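TRNA threonylcarbamoyladenosine dehydratase (Escherichia coli, PDB 4D79) catalyses the ATP-dependent dehydration of the threonylcarbamoyladenosine at position 37 of tRNAs to its cyclic form, and can accept sulfur from the desulfurase CsdA in vitro. Local coordinates at residues H32-I38 / A56-D61; L149-G153 / V201-F205. Residues are numbered along the deposited sequence.

Overall arrangement
Both contacts are buried pairings of neighbouring parallel strands in one mixed sheet, yet they share no strand: strand 124-127 runs between them, and their centres lie about 15 Å apart. Contact 1 joins strands 32-36 and 56-60 in the nucleotide-binding half of the Rossmann-like fold, and its C-terminal end receives the ribose and adenine of ATP. Contact 2 joins 149-152 to 202-206, beyond which 164-168 runs antiparallel. Contact 1 is the more extensive, 596 against 378 Å² of buried surface, with five main-chain hydrogen bonds against three. Its His-32 pairs with Thr-58 across the strands and Asp-61, just past them, holds the ribose; contact 2's polar side chains find their strongest partners elsewhere, on Asp-127 and His-255.

Contact 1 of 2, residues H32-I38 / A56-D61; sequences HICVVGI and AITLID. With ATP (adenosine-5'-triphosphate), chain K.
This is a parallel strand pair in the buried heart of the Rossmann-like sheet, two strands of a beta-alpha-beta unit whose crossover is helix 42-51. Strands 32-36 and 56-60 approach to 4.7 Å between axes, at 18°, in register from His-32 opposite Ala-56 to Val-36 opposite Ile-60. Five backbone bonds join them: Ile-33 N to Ala-56 O (3.0 Å), Thr-58 N to Ile-33 O (2.9 Å), Val-35 N to Thr-58 O (2.8 Å), Ile-60 N to Val-35 O (3.0 Å) and Gly-37 N to Ile-60 O (2.8 Å). One face carries His-32, Cys-34, Val-36, Ala-56, Thr-58 and Ile-60. There the t rotamer of His-32 lays its ring over Ala-56 CB and hydrogen-bonds NE2 to Thr-58 OG1 (2.6 Å); Cys-34 SG meets Ile-60 CD1 at 3.6 Å. The other face, with Ile-33, Val-35, Ile-57 and Leu-59, packs on helices 42-51 and 85-96. Gly-37 (phi 93°, psi 107°) starts the glycine-rich turn, where a CB would collide with ATP O4'. Asp-61 (chi1 t) accepts hydrogen bonds from Ile-38 N on OD2 (2.8 Å) and from both ribose hydroxyls, O2' on OD1 (2.6 Å) and O3' on OD2 (2.7 Å). One carboxylate thus ties the turn to the ribose.

Contact 2 of 2, residues L149-G153 / V201-F205; sequences LVTTG and VDCVF. With GOL (glycerol), chain L.
Three main-chain hydrogen bonds hold strand 149-152 to strand 202-205: Thr-151 N to Asp-202 O (2.9 Å), Val-204 N to Thr-151 O (2.8 Å) and Gly-153 N to Val-204 O (2.8 Å). The strands are parallel, 4.5 Å apart at closest and splayed by 30°, with Thr-151 opposite Cys-203 (CA to CA 4.8 Å) and Thr-152 opposite Val-204 (4.6 Å). Among apolar contacts, Val-150 CG2 (chi1 p) meets Val-204 CG2 (chi1 t) at 3.9 Å on the face covered by helix 242-266, while Leu-149 CD2 lies 4.1 Å from Val-201 CG1 and both side chains touch Ile-139 of helix 132-144. This sandwiching of a mainly parallel sheet between helices is the Rossmann-like architecture of the HesA/MoeB/ThiF family; strand 164-168 continues the sheet antiparallel beyond 202-206. Polar side chains mostly turn to outside partners: Thr-151 OG1 bonds to Asp-127 OD2 and Thr-152 OG1 to Asp-127 O, and Asp-202 OD2 to His-255. At the N-terminal end, where the strands diverge, a water donates to Leu-149 O (2.7 Å) and Asp-202 OD2 (2.6 Å). A glycerol, probably from the crystallisation liquor, also bridges the gap, its O3 hydrogen-bonded at 2.9 Å to both Leu-149 O and Asp-202 N.

Contact 1 of 2, residues H32-I38 / A56-D61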
ATOM      1  N   HIS B  32      21.710  -2.103   0.306  1.00 20.62           N
ATOM      2  CA  HIS B  32      21.610  -0.676   0.042  1.00 16.66           C
ATOM      3  C   HIS B  32      20.747  -0.548  -1.202  1.00 18.92           C
ATOM      4  O   HIS B  32      21.177  -0.937  -2.296  1.00 20.23           O
ATOM      5  CB  HIS B  32      22.995  -0.031  -0.152  1.00 19.94           C
ATOM      6  CG  HIS B  32      22.942   1.467  -0.193  1.00 23.44           C
ATOM      7  ND1 HIS B  32      24.070   2.264  -0.280  1.00 25.82           N
ATOM      8  CD2 HIS B  32      21.881   2.313  -0.170  1.00 23.19           C
ATOM      9  CE1 HIS B  32      23.702   3.536  -0.294  1.00 23.50           C
ATOM     10  NE2 HIS B  32      22.375   3.594  -0.219  1.00 26.85           N
ATOM     11  N   ILE B  33      19.533  -0.015  -1.043  1.00 19.68           N
ATOM     12  CA  ILE B  33      18.586   0.099  -2.148  1.00 16.04           C
ATOM     13  C   ILE B  33      18.314   1.568  -2.436  1.00 17.92           C
ATOM     14  O   ILE B  33      18.205   2.393  -1.524  1.00 20.27           O
ATOM     15  CB  ILE B  33      17.300  -0.698  -1.856  1.00 18.10           C
ATOM     16  CG1 ILE B  33      17.677  -2.182  -1.822  1.00 17.13           C
ATOM     17  CG2 ILE B  33      16.208  -0.405  -2.915  1.00 16.05           C
ATOM     18  CD1 ILE B  33      16.551  -3.128  -1.565  1.00 24.27           C
ATOM     19  N   CYS B  34      18.285   1.891  -3.720  1.00 19.65           N
ATOM     20  CA  CYS B  34      18.076   3.239  -4.211  1.00 17.32           C
ATOM     21  C   CYS B  34      16.663   3.334  -4.755  1.00 18.55           C
ATOM     22  O   CYS B  34      16.262   2.506  -5.579  1.00 20.51           O
ATOM     23  CB  CYS B  34      19.110   3.554  -5.302  1.00 20.70           C
ATOM     24  SG  CYS B  34      19.022   5.224  -5.933  1.00 23.12           S
ATOM     25  N   VAL B  35      15.914   4.330  -4.294  1.00 17.66           N
ATOM     26  CA  VAL B  35      14.594   4.653  -4.845  1.00 16.66           C
ATOM     27  C   VAL B  35      14.732   5.962  -5.600  1.00 23.32           C
ATOM     28  O   VAL B  35      15.151   6.982  -5.035  1.00 22.62           O
ATOM     29  CB  VAL B  35      13.507   4.740  -3.767  1.00 18.24           C
ATOM     30  CG1 VAL B  35      12.173   4.961  -4.405  1.00 20.44           C
ATOM     31  CG2 VAL B  35      13.523   3.468  -2.945  1.00 19.80           C
ATOM     32  N   VAL B  36      14.433   5.923  -6.886  1.00 22.74           N
ATOM     33  CA  VAL B  36      14.541   7.104  -7.736  1.00 21.91           C
ATOM     34  C   VAL B  36      13.124   7.581  -8.008  1.00 21.68           C
ATOM     35  O   VAL B  36      12.337   6.896  -8.675  1.00 20.83           O
ATOM     36  CB  VAL B  36      15.291   6.847  -9.052  1.00 22.47           C
ATOM     37  CG1 VAL B  36      15.522   8.165  -9.767  1.00 22.79           C
ATOM     38  CG2 VAL B  36      16.613   6.159  -8.836  1.00 21.76           C
ATOM     39  N   GLY B  37      12.818   8.772  -7.524  1.00 20.39           N
ATOM     40  CA  GLY B  37      11.465   9.290  -7.618  1.00 25.51           C
ATOM     41  C   GLY B  37      10.654   8.957  -6.375  1.00 21.60           C
ATOM     42  O   GLY B  37      10.265   7.811  -6.172  1.00 21.77           O
ATOM     43  N   ILE B  38      10.388   9.958  -5.541  1.00 19.38           N
ATOM     44  CA  ILE B  38       9.725   9.765  -4.254  1.00 19.38           C
ATOM     45  C   ILE B  38       8.294  10.313  -4.358  1.00 22.22           C
ATOM     46  O   ILE B  38       7.839  11.116  -3.528  1.00 26.78           O
ATOM     47  CB  ILE B  38      10.558  10.430  -3.135  1.00 24.45           C
ATOM     48  CG1 ILE B  38      12.025   9.994  -3.224  1.00 26.32           C
ATOM     49  CG2 ILE B  38      10.023  10.085  -1.754  1.00 24.63           C
ATOM     50  CD1 ILE B  38      12.213   8.495  -3.228  1.00 25.51           C
ATOM     51  N   ALA B  56      20.196   0.318   4.404  1.00 20.35           N
ATOM     52  CA  ALA B  56      20.642   1.565   3.804  1.00 19.66           C
ATOM     53  C   ALA B  56      19.720   1.864   2.638  1.00 14.77           C
ATOM     54  O   ALA B  56      19.411   0.982   1.828  1.00 18.20           O
ATOM     55  CB  ALA B  56      22.093   1.519   3.315  1.00 22.22           C
ATOM     56  N   ILE B  57      19.262   3.094   2.575  1.00 20.02           N
ATOM     57  CA  ILE B  57      18.334   3.516   1.547  1.00 20.57           C
ATOM     58  C   ILE B  57      18.830   4.842   1.006  1.00 19.19           C
ATOM     59  O   ILE B  57      19.122   5.759   1.779  1.00 21.24           O
ATOM     60  CB  ILE B  57      16.890   3.648   2.099  1.00 18.93           C
ATOM     61  CG1 ILE B  57      16.388   2.282   2.580  1.00 20.86           C
ATOM     62  CG2 ILE B  57      15.952   4.214   1.044  1.00 21.12           C
ATOM     63  CD1 ILE B  57      15.094   2.357   3.418  1.00 18.12           C
ATOM     64  N   THR B  58      18.900   4.958  -0.318  1.00 18.68           N
ATOM     65  CA  THR B  58      19.123   6.236  -0.976  1.00 18.74           C
ATOM     66  C   THR B  58      17.839   6.695  -1.671  1.00 19.33           C
ATOM     67  O   THR B  58      17.137   5.902  -2.314  1.00 21.56           O
ATOM     68  CB  THR B  58      20.277   6.142  -1.986  1.00 21.62           C
ATOM     69  OG1 THR B  58      21.499   5.837  -1.286  1.00 24.03           O
ATOM     70  CG2 THR B  58      20.430   7.459  -2.793  1.00 25.19           C
ATOM     71  N   LEU B  59      17.517   7.981  -1.508  1.00 20.18           N
ATOM     72  CA  LEU B  59      16.332   8.593  -2.090  1.00 21.42           C
ATOM     73  C   LEU B  59      16.786   9.680  -3.048  1.00 24.81           C
ATOM     74  O   LEU B  59      17.486  10.610  -2.638  1.00 24.33           O
ATOM     75  CB  LEU B  59      15.433   9.207  -1.012  1.00 18.30           C
ATOM     76  CG  LEU B  59      15.029   8.303   0.136  1.00 20.25           C
ATOM     77  CD1 LEU B  59      14.149   9.033   1.161  1.00 32.86           C
ATOM     78  CD2 LEU B  59      14.337   7.067  -0.387  1.00 22.01           C
ATOM     79  N   ILE B  60      16.360   9.590  -4.304  1.00 19.57           N
ATOM     80  CA  ILE B  60      16.749  10.576  -5.319  1.00 21.80           C
ATOM     81  C   ILE B  60      15.497  11.269  -5.846  1.00 22.56           C
ATOM     82  O   ILE B  60      14.674  10.650  -6.527  1.00 21.96           O
ATOM     83  CB  ILE B  60      17.552   9.958  -6.471  1.00 28.65           C
ATOM     84  CG1 ILE B  60      18.684   9.112  -5.911  1.00 26.43           C
ATOM     85  CG2 ILE B  60      18.085  11.095  -7.387  1.00 25.59           C
ATOM     86  CD1 ILE B  60      19.711   8.644  -6.945  1.00 28.10           C
ATOM     87  N   ASP B  61      15.397  12.569  -5.580  1.00 22.91           N
ATOM     88  CA  ASP B  61      14.311  13.426  -6.050  1.00 23.49           C
ATOM     89  C   ASP B  61      14.709  14.861  -5.724  1.00 22.72           C
ATOM     90  O   ASP B  61      15.320  15.102  -4.690  1.00 28.65           O
ATOM     91  CB  ASP B  61      12.985  13.071  -5.357  1.00 27.94           C
ATOM     92  CG  ASP B  61      11.752  13.438  -6.170  1.00 30.56           C
ATOM     93  OD1 ASP B  61      11.736  14.489  -6.847  1.00 34.43           O
ATOM     94  OD2 ASP B  61      10.781  12.655  -6.125  1.00 26.07           O
TER
HETATM   95  PG  ATP K 401       3.037  16.474  -9.973  1.00186.17           P
HETATM   96  O1G ATP K 401       1.616  16.971 -10.082  1.00127.52           O
HETATM   97  O2G ATP K 401       3.888  17.222  -8.974  1.00127.16           O
HETATM   98  O3G ATP K 401       3.692  16.195 -11.305  1.00161.36           O
HETATM   99  PB  ATP K 401       4.080  13.994  -9.065  1.00208.07           P
HETATM  100  O1B ATP K 401       4.969  13.962 -10.288  1.00107.56           O
HETATM  101  O2B ATP K 401       4.647  14.175  -7.667  1.00 31.30           O
HETATM  102  O3B ATP K 401       2.863  15.024  -9.303  1.00177.42           O
HETATM  103  PA  ATP K 401       3.864  11.193  -9.260  1.00 47.52           P
HETATM  104  O1A ATP K 401       3.858  10.976 -10.769  1.00 45.68           O
HETATM  105  O2A ATP K 401       3.056  10.268  -8.387  1.00 81.42           O
HETATM  106  O3A ATP K 401       3.224  12.641  -9.025  1.00 62.59           O
HETATM  107  O5' ATP K 401       5.383  11.294  -8.689  1.00 55.31           O
HETATM  108  C5' ATP K 401       6.568  11.154  -9.499  1.00 33.10           C
HETATM  109  C4' ATP K 401       7.895  11.479  -8.799  1.00 37.07           C
HETATM  110  O4' ATP K 401       9.066  11.097  -9.587  1.00 60.95           O
HETATM  111  C3' ATP K 401       8.049  12.968  -8.516  1.00105.28           C
HETATM  112  O3' ATP K 401       8.287  13.227  -7.122  1.00 27.36           O
HETATM  113  C2' ATP K 401       9.253  13.379  -9.342  1.00120.68           C
HETATM  114  O2' ATP K 401       9.975  14.450  -8.752  1.00 49.92           O
HETATM  115  C1' ATP K 401      10.091  12.115  -9.437  1.00 46.23           C
HETATM  116  N9  ATP K 401      11.125  12.242 -10.514  1.00 45.47           N
HETATM  117  C8  ATP K 401      10.828  12.629 -11.781  1.00 95.27           C
HETATM  118  N7  ATP K 401      11.930  12.690 -12.573  1.00 44.60           N
HETATM  119  C5  ATP K 401      12.967  12.344 -11.805  1.00 89.57           C
HETATM  120  C6  ATP K 401      14.405  12.196 -12.055  1.00 39.42           C
HETATM  121  N6  ATP K 401      14.883  12.467 -13.272  1.00 75.21           N
HETATM  122  N1  ATP K 401      15.210  11.825 -11.057  1.00 34.02           N
HETATM  123  C2  ATP K 401      14.719  11.584  -9.820  1.00 77.27           C
HETATM  124  N3  ATP K 401      13.407  11.699  -9.517  1.00 25.78           N
HETATM  125  C4  ATP K 401      12.469  12.061 -10.449  1.00 98.98           C

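Contact 2 of 2, residues L149-G153 / V201-F205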
ATOM      1  N   LEU B 149      17.395  -3.976 -11.057  1.00 17.50           N
ATOM      2  CA  LEU B 149      16.469  -2.878 -11.240  1.00 19.17           C
ATOM      3  C   LEU B 149      15.065  -3.421 -11.361  1.00 22.40           C
ATOM      4  O   LEU B 149      14.836  -4.431 -12.028  1.00 20.40           O
ATOM      5  CB  LEU B 149      16.784  -2.093 -12.508  1.00 18.82           C
ATOM      6  CG  LEU B 149      15.769  -1.079 -13.039  1.00 24.99           C
ATOM      7  CD1 LEU B 149      15.880   0.181 -12.285  1.00 27.65           C
ATOM      8  CD2 LEU B 149      15.982  -0.875 -14.520  1.00 46.30           C
ATOM      9  N   VAL B 150      14.123  -2.702 -10.787  1.00 18.80           N
ATOM     10  CA  VAL B 150      12.714  -2.905 -11.096  1.00 20.06           C
ATOM     11  C   VAL B 150      12.127  -1.544 -11.420  1.00 18.06           C
ATOM     12  O   VAL B 150      12.363  -0.565 -10.707  1.00 23.70           O
ATOM     13  CB  VAL B 150      11.944  -3.634  -9.974  1.00 18.52           C
ATOM     14  CG1 VAL B 150      12.068  -2.953  -8.612  1.00 17.42           C
ATOM     15  CG2 VAL B 150      10.464  -3.808 -10.391  1.00 19.26           C
ATOM     16  N   THR B 151      11.427  -1.461 -12.542  0.64 22.20           N
ATOM     17  CA  THR B 151      10.811  -0.215 -12.947  0.64 20.47           C
ATOM     18  C   THR B 151       9.302  -0.350 -12.794  0.64 23.83           C
ATOM     19  O   THR B 151       8.763  -1.435 -12.574  0.64 17.50           O
ATOM     20  CB  THR B 151      11.195   0.174 -14.390  0.64 21.41           C
ATOM     21  OG1 THR B 151      10.706   1.500 -14.697  0.64 21.41           O
ATOM     22  CG2 THR B 151      10.611  -0.799 -15.399  0.64 24.33           C
ATOM     23  N   THR B 152       8.637   0.786 -12.863  1.00 24.73           N
ATOM     24  CA  THR B 152       7.205   0.862 -12.671  1.00 27.90           C
ATOM     25  C   THR B 152       6.630   1.630 -13.843  1.00 29.65           C
ATOM     26  O   THR B 152       7.187   2.649 -14.254  1.00 29.30           O
ATOM     27  CB  THR B 152       6.846   1.522 -11.320  1.00 35.20           C
ATOM     28  OG1 THR B 152       7.517   2.781 -11.196  1.00 42.87           O
ATOM     29  CG2 THR B 152       7.276   0.641 -10.130  1.00 29.85           C
ATOM     30  N   GLY B 153       5.545   1.122 -14.411  1.00 30.92           N
ATOM     31  CA  GLY B 153       4.836   1.861 -15.428  1.00 34.09           C
ATOM     32  C   GLY B 153       3.976   2.938 -14.789  1.00 34.73           C
ATOM     33  O   GLY B 153       4.137   3.299 -13.622  1.00 31.53           O
ATOM     34  N   VAL B 201      14.139  -6.138 -18.754  1.00 25.82           N
ATOM     35  CA  VAL B 201      13.856  -5.146 -17.720  1.00 20.65           C
ATOM     36  C   VAL B 201      12.529  -5.529 -17.053  1.00 18.28           C
ATOM     37  O   VAL B 201      11.507  -5.658 -17.731  1.00 24.04           O
ATOM     38  CB  VAL B 201      13.770  -3.718 -18.291  1.00 26.24           C
ATOM     39  CG1 VAL B 201      13.447  -2.725 -17.187  1.00 24.57           C
ATOM     40  CG2 VAL B 201      15.078  -3.285 -19.011  1.00 27.22           C
ATOM     41  N   ASP B 202      12.528  -5.654 -15.730  1.00 19.14           N
ATOM     42  CA  ASP B 202      11.338  -6.063 -14.983  1.00 19.81           C
ATOM     43  C   ASP B 202      10.494  -4.830 -14.716  1.00 23.83           C
ATOM     44  O   ASP B 202      11.010  -3.823 -14.228  1.00 23.53           O
ATOM     45  CB  ASP B 202      11.639  -6.719 -13.628  1.00 16.74           C
ATOM     46  CG  ASP B 202      12.386  -8.033 -13.731  1.00 27.52           C
ATOM     47  OD1 ASP B 202      12.397  -8.644 -14.817  1.00 28.45           O
ATOM     48  OD2 ASP B 202      12.955  -8.483 -12.687  1.00 31.68           O
ATOM     49  N   CYS B 203       9.190  -4.922 -14.986  1.00 21.05           N
ATOM     50  CA  CYS B 203       8.319  -3.754 -14.940  1.00 25.03           C
ATOM     51  C   CYS B 203       7.017  -4.065 -14.195  1.00 16.94           C
ATOM     52  O   CYS B 203       6.311  -5.016 -14.540  1.00 21.21           O
ATOM     53  CB  CYS B 203       7.993  -3.269 -16.342  1.00 21.68           C
ATOM     54  SG  CYS B 203       7.104  -1.683 -16.312  1.00 25.38           S
ATOM     55  N   VAL B 204       6.690  -3.239 -13.202  1.00 16.79           N
ATOM     56  CA  VAL B 204       5.399  -3.323 -12.532  1.00 19.29           C
ATOM     57  C   VAL B 204       4.368  -2.562 -13.369  1.00 22.95           C
ATOM     58  O   VAL B 204       4.574  -1.399 -13.731  1.00 24.61           O
ATOM     59  CB  VAL B 204       5.471  -2.733 -11.119  1.00 18.62           C
ATOM     60  CG1 VAL B 204       4.087  -2.888 -10.410  1.00 17.84           C
ATOM     61  CG2 VAL B 204       6.606  -3.374 -10.286  1.00 19.60           C
ATOM     62  N   PHE B 205       3.266  -3.218 -13.687  1.00 17.58           N
ATOM     63  CA  PHE B 205       2.193  -2.622 -14.472  1.00 17.76           C
ATOM     64  C   PHE B 205       0.884  -3.253 -14.023  1.00 23.31           C
ATOM     65  O   PHE B 205       0.866  -4.114 -13.150  1.00 19.69           O
ATOM     66  CB  PHE B 205       2.416  -2.848 -15.979  1.00 21.34           C
ATOM     67  CG  PHE B 205       1.999  -4.206 -16.420  1.00 23.06           C
ATOM     68  CD1 PHE B 205       2.709  -5.315 -16.018  1.00 20.46           C
ATOM     69  CD2 PHE B 205       0.883  -4.388 -17.210  1.00 26.03           C
ATOM     70  CE1 PHE B 205       2.299  -6.607 -16.375  1.00 29.11           C
ATOM     71  CE2 PHE B 205       0.479  -5.675 -17.575  1.00 24.77           C
ATOM     72  CZ  PHE B 205       1.179  -6.774 -17.155  1.00 27.53           C
TER
HETATM   73  C1  GOL L 501      18.023  -5.226 -15.091  1.00 44.59           C
HETATM   74  O1  GOL L 501      19.372  -4.976 -14.719  1.00 29.74           O
HETATM   75  C2  GOL L 501      17.478  -6.430 -14.312  1.00 27.49           C
HETATM   76  O2  GOL L 501      17.431  -6.171 -12.932  1.00 25.12           O
HETATM   77  C3  GOL L 501      16.060  -6.809 -14.722  1.00 34.01           C
HETATM   78  O3  GOL L 501      15.232  -5.687 -14.563  1.00 24.98           O
HETATM   79  O   HOH W   1      13.976  -6.768 -11.032  1.00 18.67           O